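Local coordinates for protein FTSZ (PDB 1FSZ) that binds GTP and probably hydrolyses it, and probably polymerises in a GTP-dependent way into the contractile ring at the future cell division site, at residues A[81-86]-A[112-117]; A[274-279]-A[351-356]; A[281-286]-A[314-319]. All coordinates share one frame; numbering follows the deposited sequence.

Contact 1 (A[81-86]-A[112-117])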
ATOM      1  N   ALA A  81      -1.264   8.733  26.982  1.00 40.11           N
ATOM      2  CA  ALA A  81      -0.518   7.761  26.181  1.00 39.05           C
ATOM      3  C   ALA A  81       0.663   8.423  25.527  1.00 39.99           C
ATOM      4  O   ALA A  81       0.785   9.637  25.535  1.00 41.87           O
ATOM      5  CB  ALA A  81      -1.387   7.193  25.104  1.00 35.84           C
ATOM      6  N   ASP A  82       1.535   7.631  24.932  1.00 42.36           N
ATOM      7  CA  ASP A  82       2.674   8.235  24.266  1.00 44.65           C
ATOM      8  C   ASP A  82       2.171   8.834  22.939  1.00 42.96           C
ATOM      9  O   ASP A  82       2.500   9.963  22.610  1.00 44.16           O
ATOM     10  CB  ASP A  82       3.803   7.196  24.081  1.00 49.82           C
ATOM     11  CG  ASP A  82       4.488   6.846  25.407  1.00 52.59           C
ATOM     12  OD1 ASP A  82       4.674   7.780  26.223  1.00 55.26           O
ATOM     13  OD2 ASP A  82       4.824   5.659  25.647  1.00 54.17           O
ATOM     14  N   LYS A  83       1.353   8.099  22.191  1.00 38.77           N
ATOM     15  CA  LYS A  83       0.813   8.633  20.947  1.00 35.77           C
ATOM     16  C   LYS A  83      -0.687   8.361  20.906  1.00 36.22           C
ATOM     17  O   LYS A  83      -1.133   7.296  21.336  1.00 40.40           O
ATOM     18  CB  LYS A  83       1.495   7.984  19.742  1.00 35.14           C
ATOM     19  CG  LYS A  83       0.810   8.251  18.398  1.00 36.05           C
ATOM     20  CD  LYS A  83       1.486   9.355  17.586  1.00 38.89           C
ATOM     21  CE  LYS A  83       0.489  10.341  16.983  1.00 41.61           C
ATOM     22  NZ  LYS A  83      -0.029   9.930  15.645  1.00 45.60           N
ATOM     23  N   LYS A  84      -1.462   9.337  20.427  1.00 32.22           N
ATOM     24  CA  LYS A  84      -2.906   9.180  20.304  1.00 30.39           C
ATOM     25  C   LYS A  84      -3.296   9.250  18.844  1.00 31.12           C
ATOM     26  O   LYS A  84      -2.776  10.063  18.081  1.00 36.73           O
ATOM     27  CB  LYS A  84      -3.645  10.262  21.081  1.00 30.21           C
ATOM     28  CG  LYS A  84      -3.274  10.305  22.569  1.00 32.83           C
ATOM     29  CD  LYS A  84      -3.755  11.591  23.195  1.00 32.90           C
ATOM     30  CE  LYS A  84      -4.401  11.340  24.542  1.00 38.68           C
ATOM     31  NZ  LYS A  84      -4.312  12.523  25.470  1.00 43.71           N
ATOM     32  N   ILE A  85      -4.196   8.378  18.435  1.00 31.20           N
ATOM     33  CA  ILE A  85      -4.634   8.382  17.048  1.00 35.09           C
ATOM     34  C   ILE A  85      -6.169   8.361  16.997  1.00 38.47           C
ATOM     35  O   ILE A  85      -6.797   7.459  17.560  1.00 41.64           O
ATOM     36  CB  ILE A  85      -4.083   7.145  16.295  1.00 35.75           C
ATOM     37  CG1 ILE A  85      -2.567   7.096  16.444  1.00 31.90           C
ATOM     38  CG2 ILE A  85      -4.510   7.181  14.820  1.00 31.03           C
ATOM     39  CD1 ILE A  85      -1.899   6.234  15.420  1.00 31.85           C
ATOM     40  N   LEU A  86      -6.785   9.360  16.365  1.00 36.29           N
ATOM     41  CA  LEU A  86      -8.240   9.365  16.265  1.00 33.27           C
ATOM     42  C   LEU A  86      -8.517   8.694  14.937  1.00 34.39           C
ATOM     43  O   LEU A  86      -8.313   9.293  13.867  1.00 37.70           O
ATOM     44  CB  LEU A  86      -8.784  10.788  16.261  1.00 30.76           C
ATOM     45  CG  LEU A  86     -10.308  10.905  16.206  1.00 29.25           C
ATOM     46  CD1 LEU A  86     -10.920  10.343  17.485  1.00 24.25           C
ATOM     47  CD2 LEU A  86     -10.670  12.375  16.031  1.00 28.03           C
ATOM     48  N   ALA A 112      -5.384   3.055   8.405  1.00 30.06           N
ATOM     49  CA  ALA A 112      -4.289   2.102   8.431  1.00 29.82           C
ATOM     50  C   ALA A 112      -2.922   2.768   8.395  1.00 30.50           C
ATOM     51  O   ALA A 112      -2.120   2.535   9.260  1.00 34.70           O
ATOM     52  CB  ALA A 112      -4.431   1.157   7.304  1.00 30.24           C
ATOM     53  N   GLU A 113      -2.653   3.590   7.395  1.00 37.80           N
ATOM     54  CA  GLU A 113      -1.378   4.293   7.279  1.00 38.86           C
ATOM     55  C   GLU A 113      -0.918   4.875   8.603  1.00 40.21           C
ATOM     56  O   GLU A 113       0.187   4.604   9.071  1.00 42.42           O
ATOM     57  CB  GLU A 113      -1.539   5.444   6.309  1.00 53.87           C
ATOM     58  CG  GLU A 113      -0.319   5.813   5.503  1.00 70.49           C
ATOM     59  CD  GLU A 113       0.040   4.717   4.521  1.00 77.51           C
ATOM     60  OE1 GLU A 113      -0.883   4.168   3.855  1.00 82.08           O
ATOM     61  OE2 GLU A 113       1.251   4.401   4.436  1.00 85.00           O
ATOM     62  N   GLU A 114      -1.772   5.706   9.199  1.00 40.95           N
ATOM     63  CA  GLU A 114      -1.468   6.360  10.471  1.00 38.60           C
ATOM     64  C   GLU A 114      -1.177   5.359  11.597  1.00 36.00           C
ATOM     65  O   GLU A 114      -0.251   5.560  12.381  1.00 37.18           O
ATOM     66  CB  GLU A 114      -2.629   7.269  10.856  1.00 42.35           C
ATOM     67  CG  GLU A 114      -2.251   8.726  11.079  1.00 52.89           C
ATOM     68  CD  GLU A 114      -3.200   9.470  12.057  1.00 57.35           C
ATOM     69  OE1 GLU A 114      -4.442   9.477  11.811  1.00 59.51           O
ATOM     70  OE2 GLU A 114      -2.692  10.050  13.064  1.00 58.02           O
ATOM     71  N   ILE A 115      -1.968   4.288  11.677  1.00 30.90           N
ATOM     72  CA  ILE A 115      -1.773   3.257  12.701  1.00 27.44           C
ATOM     73  C   ILE A 115      -0.424   2.622  12.481  1.00 30.20           C
ATOM     74  O   ILE A 115       0.373   2.521  13.402  1.00 35.74           O
ATOM     75  CB  ILE A 115      -2.815   2.145  12.594  1.00 26.63           C
ATOM     76  CG1 ILE A 115      -4.170   2.679  13.033  1.00 26.71           C
ATOM     77  CG2 ILE A 115      -2.415   0.959  13.424  1.00 19.29           C
ATOM     78  CD1 ILE A 115      -5.297   1.693  12.821  1.00 28.58           C
ATOM     79  N   LYS A 116      -0.163   2.206  11.246  1.00 29.63           N
ATOM     80  CA  LYS A 116       1.095   1.557  10.896  1.00 30.76           C
ATOM     81  C   LYS A 116       2.311   2.427  11.179  1.00 30.32           C
ATOM     82  O   LYS A 116       3.351   1.935  11.583  1.00 34.51           O
ATOM     83  CB  LYS A 116       1.086   1.157   9.430  1.00 28.82           C
ATOM     84  CG  LYS A 116       2.431   0.976   8.836  1.00 30.20           C
ATOM     85  CD  LYS A 116       2.580   1.836   7.594  1.00 41.23           C
ATOM     86  CE  LYS A 116       3.013   1.018   6.374  1.00 43.97           C
ATOM     87  NZ  LYS A 116       2.477  -0.375   6.441  1.00 52.26           N
ATOM     88  N   ALA A 117       2.170   3.721  10.965  1.00 29.50           N
ATOM     89  CA  ALA A 117       3.258   4.644  11.192  1.00 28.20           C
ATOM     90  C   ALA A 117       3.638   4.746  12.671  1.00 32.25           C
ATOM     91  O   ALA A 117       4.734   5.203  13.010  1.00 34.96           O
ATOM     92  CB  ALA A 117       2.867   5.994  10.673  1.00 21.15           C
TER
HETATM   93  O   HOH W   1       0.036   8.182  13.051  1.00 46.19           O
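Ile85, on strand 83-86, and Glu114, on helix 112-117, lie alongside each other, pointing opposite ways, and the two branches of the isoleucine meet different parts of the glutamate. CG2 lies against the carboxylate end, 3.8 Å from Glu114 OE1. CG1 stands anti to the carbonyl carbon (chi1 -55°) and carries CD1 to the helix backbone, where it rests 3.5 Å from Glu114 O. Lys83, two residues earlier, comes in roughly perpendicular to Glu114; its repeatedly bent chain leaves NZ 3.7 Å from Glu114 OE2, a long salt bridge. A water between them donates to Glu114 O at 2.7 Å and makes weak bonds to Lys83 NZ and Glu114 OE2. With an alanine in place of Ile85, the apolar support beside the glutamate would be gone, and the carboxylate is likely to turn more freely away from Lys83. Strand and helix run nearly antiparallel at an outermost strand of the chain's large mixed sheet, at its GTPase-domain end, and Ile115 packs onward against helix 135-149. The chemistry is thus mixed: an aliphatic side chain fills the space between strand and helix, while beside it a loose, water-bridged ion pair probably adds modest, partly screened attraction.

Contact 2 (A[274-279]-A[351-356])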
ATOM      1  N   LEU A 274      -9.374 -18.436  35.558  1.00 51.15           N
ATOM      2  CA  LEU A 274      -9.033 -17.705  34.331  1.00 48.43           C
ATOM      3  C   LEU A 274      -8.348 -18.658  33.305  1.00 48.51           C
ATOM      4  O   LEU A 274      -8.395 -18.428  32.094  1.00 49.11           O
ATOM      5  CB  LEU A 274      -8.093 -16.535  34.705  1.00 43.42           C
ATOM      6  CG  LEU A 274      -8.556 -15.064  34.788  1.00 40.16           C
ATOM      7  CD1 LEU A 274     -10.013 -14.972  35.097  1.00 36.03           C
ATOM      8  CD2 LEU A 274      -7.739 -14.320  35.823  1.00 33.19           C
ATOM      9  N   LEU A 275      -7.706 -19.717  33.807  1.00 47.67           N
ATOM     10  CA  LEU A 275      -7.051 -20.705  32.955  1.00 47.69           C
ATOM     11  C   LEU A 275      -8.089 -21.746  32.614  1.00 47.52           C
ATOM     12  O   LEU A 275      -7.831 -22.942  32.609  1.00 47.20           O
ATOM     13  CB  LEU A 275      -5.879 -21.370  33.682  1.00 46.48           C
ATOM     14  CG  LEU A 275      -4.549 -21.456  32.905  1.00 46.41           C
ATOM     15  CD1 LEU A 275      -3.490 -22.159  33.775  1.00 40.70           C
ATOM     16  CD2 LEU A 275      -4.752 -22.169  31.563  1.00 37.25           C
ATOM     17  N   ASP A 276      -9.276 -21.249  32.330  1.00 52.89           N
ATOM     18  CA  ASP A 276     -10.419 -22.066  31.989  1.00 59.58           C
ATOM     19  C   ASP A 276     -10.197 -22.933  30.744  1.00 59.46           C
ATOM     20  O   ASP A 276     -10.871 -22.768  29.726  1.00 61.72           O
ATOM     21  CB  ASP A 276     -11.614 -21.131  31.793  1.00 64.90           C
ATOM     22  CG  ASP A 276     -12.899 -21.875  31.561  1.00 69.30           C
ATOM     23  OD1 ASP A 276     -13.305 -22.651  32.459  1.00 70.03           O
ATOM     24  OD2 ASP A 276     -13.494 -21.673  30.475  1.00 73.67           O
ATOM     25  N   VAL A 277      -9.258 -23.868  30.833  1.00 59.65           N
ATOM     26  CA  VAL A 277      -8.943 -24.749  29.713  1.00 60.59           C
ATOM     27  C   VAL A 277      -8.137 -25.944  30.187  1.00 63.55           C
ATOM     28  O   VAL A 277      -7.510 -25.909  31.263  1.00 65.81           O
ATOM     29  CB  VAL A 277      -8.110 -24.037  28.619  1.00 57.06           C
ATOM     30  CG1 VAL A 277      -6.760 -23.676  29.148  1.00 57.96           C
ATOM     31  CG2 VAL A 277      -7.927 -24.948  27.436  1.00 59.14           C
ATOM     32  N   ASP A 278      -8.162 -26.999  29.373  1.00 67.01           N
ATOM     33  CA  ASP A 278      -7.421 -28.220  29.655  1.00 67.25           C
ATOM     34  C   ASP A 278      -5.980 -28.046  29.153  1.00 66.18           C
ATOM     35  O   ASP A 278      -5.703 -28.217  27.959  1.00 65.77           O
ATOM     36  CB  ASP A 278      -8.093 -29.404  28.955  1.00 72.34           C
ATOM     37  CG  ASP A 278      -7.653 -30.749  29.529  1.00 76.41           C
ATOM     38  OD1 ASP A 278      -6.960 -30.741  30.581  1.00 79.16           O
ATOM     39  OD2 ASP A 278      -7.996 -31.801  28.933  1.00 76.24           O
ATOM     40  N   ILE A 279      -5.065 -27.715  30.063  1.00 62.56           N
ATOM     41  CA  ILE A 279      -3.681 -27.484  29.678  1.00 60.75           C
ATOM     42  C   ILE A 279      -2.775 -28.704  29.474  1.00 64.63           C
ATOM     43  O   ILE A 279      -1.658 -28.560  28.980  1.00 68.91           O
ATOM     44  CB  ILE A 279      -2.986 -26.480  30.656  1.00 55.30           C
ATOM     45  CG1 ILE A 279      -2.356 -27.214  31.828  1.00 52.20           C
ATOM     46  CG2 ILE A 279      -3.983 -25.456  31.155  1.00 53.84           C
ATOM     47  CD1 ILE A 279      -1.569 -26.303  32.715  1.00 47.45           C
ATOM     48  N   LEU A 351     -16.455 -18.684  25.291  1.00 50.75           N
ATOM     49  CA  LEU A 351     -15.430 -19.711  25.210  1.00 52.74           C
ATOM     50  C   LEU A 351     -15.888 -20.936  25.987  1.00 58.75           C
ATOM     51  O   LEU A 351     -15.945 -20.895  27.224  1.00 66.07           O
ATOM     52  CB  LEU A 351     -14.124 -19.201  25.807  1.00 46.66           C
ATOM     53  CG  LEU A 351     -13.340 -18.198  24.962  1.00 42.57           C
ATOM     54  CD1 LEU A 351     -12.037 -17.850  25.668  1.00 41.87           C
ATOM     55  CD2 LEU A 351     -13.076 -18.781  23.591  1.00 36.76           C
ATOM     56  N   LYS A 352     -16.175 -22.016  25.256  1.00 63.58           N
ATOM     57  CA  LYS A 352     -16.630 -23.294  25.826  1.00 62.26           C
ATOM     58  C   LYS A 352     -15.512 -24.315  25.786  1.00 62.14           C
ATOM     59  O   LYS A 352     -15.045 -24.655  24.709  1.00 60.35           O
ATOM     60  CB  LYS A 352     -17.816 -23.849  25.016  1.00 65.31           C
ATOM     61  CG  LYS A 352     -19.128 -24.030  25.810  1.00 70.86           C
ATOM     62  CD  LYS A 352     -20.382 -23.585  25.009  1.00 71.36           C
ATOM     63  CE  LYS A 352     -21.419 -22.820  25.876  1.00 72.30           C
ATOM     64  NZ  LYS A 352     -21.079 -21.388  26.204  1.00 64.73           N
ATOM     65  N   ARG A 353     -15.082 -24.798  26.957  1.00 63.63           N
ATOM     66  CA  ARG A 353     -14.038 -25.828  27.046  1.00 67.64           C
ATOM     67  C   ARG A 353     -14.376 -27.060  26.189  1.00 69.64           C
ATOM     68  O   ARG A 353     -15.133 -27.926  26.619  1.00 76.42           O
ATOM     69  CB  ARG A 353     -13.845 -26.267  28.501  1.00 61.41           C
ATOM     70  CG  ARG A 353     -12.952 -25.322  29.284  1.00 63.84           C
ATOM     71  CD  ARG A 353     -13.016 -25.565  30.772  1.00 59.03           C
ATOM     72  NE  ARG A 353     -11.998 -26.508  31.190  1.00 58.89           N
ATOM     73  CZ  ARG A 353     -11.277 -26.390  32.295  1.00 61.05           C
ATOM     74  NH1 ARG A 353     -11.462 -25.355  33.113  1.00 60.62           N
ATOM     75  NH2 ARG A 353     -10.363 -27.320  32.566  1.00 62.37           N
ATOM     76  N   LYS A 354     -13.784 -27.135  25.002  1.00 72.82           N
ATOM     77  CA  LYS A 354     -14.020 -28.209  24.031  1.00 72.69           C
ATOM     78  C   LYS A 354     -14.383 -29.610  24.493  1.00 77.21           C
ATOM     79  O   LYS A 354     -13.798 -30.153  25.436  1.00 75.84           O
ATOM     80  CB  LYS A 354     -12.840 -28.330  23.063  1.00 67.40           C
ATOM     81  CG  LYS A 354     -13.071 -29.340  21.973  1.00 58.89           C
ATOM     82  CD  LYS A 354     -13.315 -28.672  20.671  1.00 56.31           C
ATOM     83  CE  LYS A 354     -12.280 -29.091  19.669  1.00 57.63           C
ATOM     84  NZ  LYS A 354     -11.700 -27.936  18.915  1.00 58.74           N
ATOM     85  N   LYS A 355     -15.368 -30.172  23.795  1.00 83.72           N
ATOM     86  CA  LYS A 355     -15.859 -31.531  24.026  1.00 89.42           C
ATOM     87  C   LYS A 355     -15.549 -32.298  22.735  1.00 91.14           C
ATOM     88  O   LYS A 355     -16.213 -32.115  21.700  1.00 91.60           O
ATOM     89  CB  LYS A 355     -17.375 -31.546  24.301  1.00 90.49           C
ATOM     90  CG  LYS A 355     -17.830 -32.660  25.272  1.00 91.93           C
ATOM     91  CD  LYS A 355     -19.329 -33.005  25.125  1.00 91.62           C
ATOM     92  CE  LYS A 355     -19.625 -34.479  25.474  1.00 91.45           C
ATOM     93  NZ  LYS A 355     -21.020 -34.749  25.961  1.00 86.40           N
ATOM     94  N   LEU A 356     -14.514 -33.137  22.811  1.00 91.37           N
ATOM     95  CA  LEU A 356     -14.043 -33.920  21.675  1.00 90.77           C
ATOM     96  C   LEU A 356     -14.918 -35.126  21.332  1.00 90.54           C
ATOM     97  O   LEU A 356     -14.876 -35.543  20.145  1.00 90.62           O
ATOM     98  CB  LEU A 356     -12.607 -34.382  21.945  1.00 88.96           C
ATOM     99  CG  LEU A 356     -11.426 -33.491  21.539  1.00 87.43           C
ATOM    100  CD1 LEU A 356     -11.617 -32.065  22.001  1.00 85.41           C
ATOM    101  CD2 LEU A 356     -10.170 -34.076  22.134  1.00 86.23           C
TER
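The guanidinium of Arg353 lies flat over the backbone of the loop 274-279. One face lies over, and nearly parallel to, the peptide joining Asp276 and Val277: Val277 N sits 3.4 Å from the guanidinium plane, over its centre, and Asp276 C and Val277 O lie over the same face. At the edge, in the plane, comes Asp276 OD1, 3.3 Å from Arg353 NH1. This salt bridge includes a weak hydrogen bond, although its N-H...O angle of 165° is nearly straight. The carboxylate is turned 80° from the guanidinium plane, so a single oxygen meets a single nitrogen rather than two pairs lying side by side. NH2 comes near Val277 O, but the angle there is too poor for a bond.

The aliphatic part of the arginine also contributes. CG packs 3.3 Å from Asp276 O and CD 3.4 Å from Asp276 OD1, and the bend at chi3 turns the guanidinium back over the loop. Asp276 holds its CG anti to the backbone N (chi1 -175°), which sends the carboxylate toward the arginine. Its charge has a second, weak and long partner in Lys194, and Asp278, its carboxylate not in contact, may add a weak general attraction for Arg353.

The side chain of Val277 leaves its backbone away from 351-356 and packs on Met250, Val340 and Ile344, while Leu351 reaches helix 167-182 at Met174 and Leu177. Asp276 is the centre of an inverse gamma turn. The pairing is a guanidinium laid over a peptide, with an ion pair at its edge, and it joins this turn, between helix 261-271 and strand 285-291, to the chain at strand 350-353, which pairs with 344-347 in a small antiparallel sheet.

Contact 3 (A[281-286]-A[314-319])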
ATOM      1  N   GLY A 281      -2.538 -30.880  27.252  1.00 67.77           N
ATOM      2  CA  GLY A 281      -2.027 -30.892  25.898  1.00 70.31           C
ATOM      3  C   GLY A 281      -1.765 -29.461  25.463  1.00 71.73           C
ATOM      4  O   GLY A 281      -2.549 -28.868  24.705  1.00 73.51           O
ATOM      5  N   ALA A 282      -0.669 -28.902  25.972  1.00 68.18           N
ATOM      6  CA  ALA A 282      -0.266 -27.549  25.648  1.00 64.74           C
ATOM      7  C   ALA A 282       1.228 -27.510  25.430  1.00 64.58           C
ATOM      8  O   ALA A 282       1.984 -28.186  26.124  1.00 62.41           O
ATOM      9  CB  ALA A 282      -0.635 -26.600  26.773  1.00 62.28           C
ATOM     10  N   THR A 283       1.639 -26.723  24.442  1.00 64.92           N
ATOM     11  CA  THR A 283       3.049 -26.525  24.132  1.00 64.33           C
ATOM     12  C   THR A 283       3.307 -25.127  24.607  1.00 60.86           C
ATOM     13  O   THR A 283       2.371 -24.431  24.985  1.00 66.41           O
ATOM     14  CB  THR A 283       3.314 -26.520  22.658  1.00 66.92           C
ATOM     15  OG1 THR A 283       2.290 -27.259  21.980  1.00 70.55           O
ATOM     16  CG2 THR A 283       4.674 -27.118  22.390  1.00 71.34           C
ATOM     17  N   GLY A 284       4.554 -24.695  24.585  1.00 54.54           N
ATOM     18  CA  GLY A 284       4.844 -23.338  25.030  1.00 49.40           C
ATOM     19  C   GLY A 284       4.111 -22.755  26.245  1.00 44.55           C
ATOM     20  O   GLY A 284       2.957 -23.056  26.542  1.00 37.96           O
ATOM     21  N   ALA A 285       4.811 -21.891  26.959  1.00 41.05           N
ATOM     22  CA  ALA A 285       4.254 -21.225  28.114  1.00 39.47           C
ATOM     23  C   ALA A 285       5.209 -20.104  28.430  1.00 42.60           C
ATOM     24  O   ALA A 285       6.378 -20.171  28.062  1.00 45.22           O
ATOM     25  CB  ALA A 285       4.179 -22.154  29.262  1.00 37.88           C
ATOM     26  N   LEU A 286       4.705 -19.056  29.071  1.00 43.12           N
ATOM     27  CA  LEU A 286       5.543 -17.934  29.463  1.00 42.87           C
ATOM     28  C   LEU A 286       5.240 -17.828  30.929  1.00 45.85           C
ATOM     29  O   LEU A 286       4.065 -17.794  31.316  1.00 48.38           O
ATOM     30  CB  LEU A 286       5.144 -16.655  28.736  1.00 37.73           C
ATOM     31  CG  LEU A 286       5.393 -16.739  27.236  1.00 38.68           C
ATOM     32  CD1 LEU A 286       4.074 -17.062  26.548  1.00 36.40           C
ATOM     33  CD2 LEU A 286       6.005 -15.449  26.725  1.00 35.74           C
ATOM     34  N   ASN A 314       7.005 -31.733  25.681  1.00 81.55           N
ATOM     35  CA  ASN A 314       7.988 -31.005  24.880  1.00 84.90           C
ATOM     36  C   ASN A 314       7.680 -29.523  24.712  1.00 83.50           C
ATOM     37  O   ASN A 314       8.244 -28.840  23.851  1.00 83.87           O
ATOM     38  CB  ASN A 314       8.124 -31.657  23.512  1.00 89.31           C
ATOM     39  CG  ASN A 314       8.375 -33.137  23.611  1.00 92.67           C
ATOM     40  OD1 ASN A 314       7.631 -33.946  23.043  1.00 96.21           O
ATOM     41  ND2 ASN A 314       9.425 -33.511  24.346  1.00 96.39           N
ATOM     42  N   ALA A 315       6.781 -29.026  25.542  1.00 80.19           N
ATOM     43  CA  ALA A 315       6.424 -27.636  25.467  1.00 76.81           C
ATOM     44  C   ALA A 315       7.664 -26.786  25.676  1.00 75.54           C
ATOM     45  O   ALA A 315       8.546 -27.124  26.470  1.00 73.65           O
ATOM     46  CB  ALA A 315       5.389 -27.313  26.518  1.00 80.19           C
ATOM     47  N   THR A 316       7.714 -25.686  24.930  1.00 72.52           N
ATOM     48  CA  THR A 316       8.792 -24.715  25.007  1.00 67.27           C
ATOM     49  C   THR A 316       8.313 -23.713  26.039  1.00 61.18           C
ATOM     50  O   THR A 316       7.286 -23.081  25.876  1.00 55.25           O
ATOM     51  CB  THR A 316       8.978 -24.020  23.670  1.00 70.47           C
ATOM     52  OG1 THR A 316       8.398 -24.835  22.645  1.00 74.43           O
ATOM     53  CG2 THR A 316      10.452 -23.819  23.372  1.00 72.79           C
ATOM     54  N   ILE A 317       9.073 -23.573  27.106  1.00 55.84           N
ATOM     55  CA  ILE A 317       8.693 -22.700  28.187  1.00 52.62           C
ATOM     56  C   ILE A 317       9.619 -21.525  28.371  1.00 54.30           C
ATOM     57  O   ILE A 317      10.815 -21.698  28.573  1.00 59.81           O
ATOM     58  CB  ILE A 317       8.614 -23.528  29.504  1.00 52.03           C
ATOM     59  CG1 ILE A 317       7.324 -24.377  29.457  1.00 53.01           C
ATOM     60  CG2 ILE A 317       8.763 -22.621  30.755  1.00 44.59           C
ATOM     61  CD1 ILE A 317       7.031 -25.236  30.676  1.00 49.15           C
ATOM     62  N   ILE A 318       9.062 -20.324  28.302  1.00 52.76           N
ATOM     63  CA  ILE A 318       9.846 -19.120  28.505  1.00 51.93           C
ATOM     64  C   ILE A 318       9.533 -18.665  29.896  1.00 52.88           C
ATOM     65  O   ILE A 318       8.383 -18.692  30.308  1.00 55.04           O
ATOM     66  CB  ILE A 318       9.425 -17.988  27.566  1.00 53.49           C
ATOM     67  CG1 ILE A 318       9.544 -18.463  26.124  1.00 53.66           C
ATOM     68  CG2 ILE A 318      10.264 -16.734  27.836  1.00 50.49           C
ATOM     69  CD1 ILE A 318      10.988 -18.537  25.616  1.00 58.18           C
ATOM     70  N   TRP A 319      10.543 -18.251  30.634  1.00 54.39           N
ATOM     71  CA  TRP A 319      10.284 -17.762  31.969  1.00 54.80           C
ATOM     72  C   TRP A 319      11.302 -16.722  32.370  1.00 52.65           C
ATOM     73  O   TRP A 319      12.344 -16.574  31.734  1.00 57.91           O
ATOM     74  CB  TRP A 319      10.236 -18.926  32.977  1.00 60.79           C
ATOM     75  CG  TRP A 319      11.521 -19.662  33.235  1.00 64.45           C
ATOM     76  CD1 TRP A 319      11.962 -20.788  32.596  1.00 66.12           C
ATOM     77  CD2 TRP A 319      12.497 -19.374  34.255  1.00 65.82           C
ATOM     78  NE1 TRP A 319      13.150 -21.214  33.153  1.00 67.78           N
ATOM     79  CE2 TRP A 319      13.497 -20.361  34.172  1.00 66.10           C
ATOM     80  CE3 TRP A 319      12.621 -18.367  35.225  1.00 66.36           C
ATOM     81  CZ2 TRP A 319      14.604 -20.378  35.021  1.00 64.82           C
ATOM     82  CZ3 TRP A 319      13.725 -18.389  36.071  1.00 64.03           C
ATOM     83  CH2 TRP A 319      14.697 -19.385  35.961  1.00 63.97           C
TER
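Backbone hydrogen bonds join Ala285 to the strand beside it. Ile318 N gives a nearly straight bond to Ala285 O, 2.7 Å long with an N-H...O angle of 170°. Toward the same strand, Ala285 N approaches Thr316 O at 3.0 Å; this bond is weak, and the position of that oxygen is less sure. Ala285 thereby addresses residues before and after its bridge partner Ile317, as parallel strands require, and Leu286 pairs with Ile318 in the next step.

CA-H...O contacts accompany these bonds: Ile317 CA lies 3.4 Å from Ala285 O, and Leu286 CA also faces Ile318 O.

Apolar contacts fall on both faces of the sheet. On one, Ala285 CB meets Ile317 CG1 at 3.9 Å; the isoleucine sets CG1 anti to its carbonyl carbon (chi1 -75°), which places this branch against the alanine methyl. On the other, Leu286 CG lies 4.2 Å from Ile318 CB, while the far end of the isoleucine leads away from the neighbouring strand.

Before the strands proper, packing takes over. Ala315 points its CB at the opposing backbone, 3.4 Å from Thr283 CA, and Thr283 answers with CG2 laid against Ala315 CA at 3.6 Å. Gly284, with its positive phi of 39°, adopts a backbone shape that favours glycine as the chain turns into the strand.

The two segments open the first and last elements of a beta-alpha-beta unit, strand 285-291, helix 297-308 and strand 317-323. Ile317 packs on Val304 of that crossover helix, whereas Leu286 and Ile318 face helix 236-243 through Met243 and Val242. Strand 331-337 flanks 285-291 on its other side, bonded at Val336 to Leu286, and 317-323 is the outermost strand at this end of the chain's sheet.

Following the chain from its N terminus, contact 1 comes first, closing a short loop of 25 residues inside the GTPase domain and tying strand 83-86 to helix 112-119. It is complete well before contact 2 opens at 274-279. That contact closes a loop of 71 residues, returning only when the chain reaches 351-356, and contact 3 is nested within it, joining 281-286 to 314-319 in the C-terminal domain. No loops cross. Contacts 1 and 3 lie at the two outermost strands of one large sheet, their centres about 33 Å apart, whereas contact 2 ties the loop before strand 285-291 to the small terminal sheet.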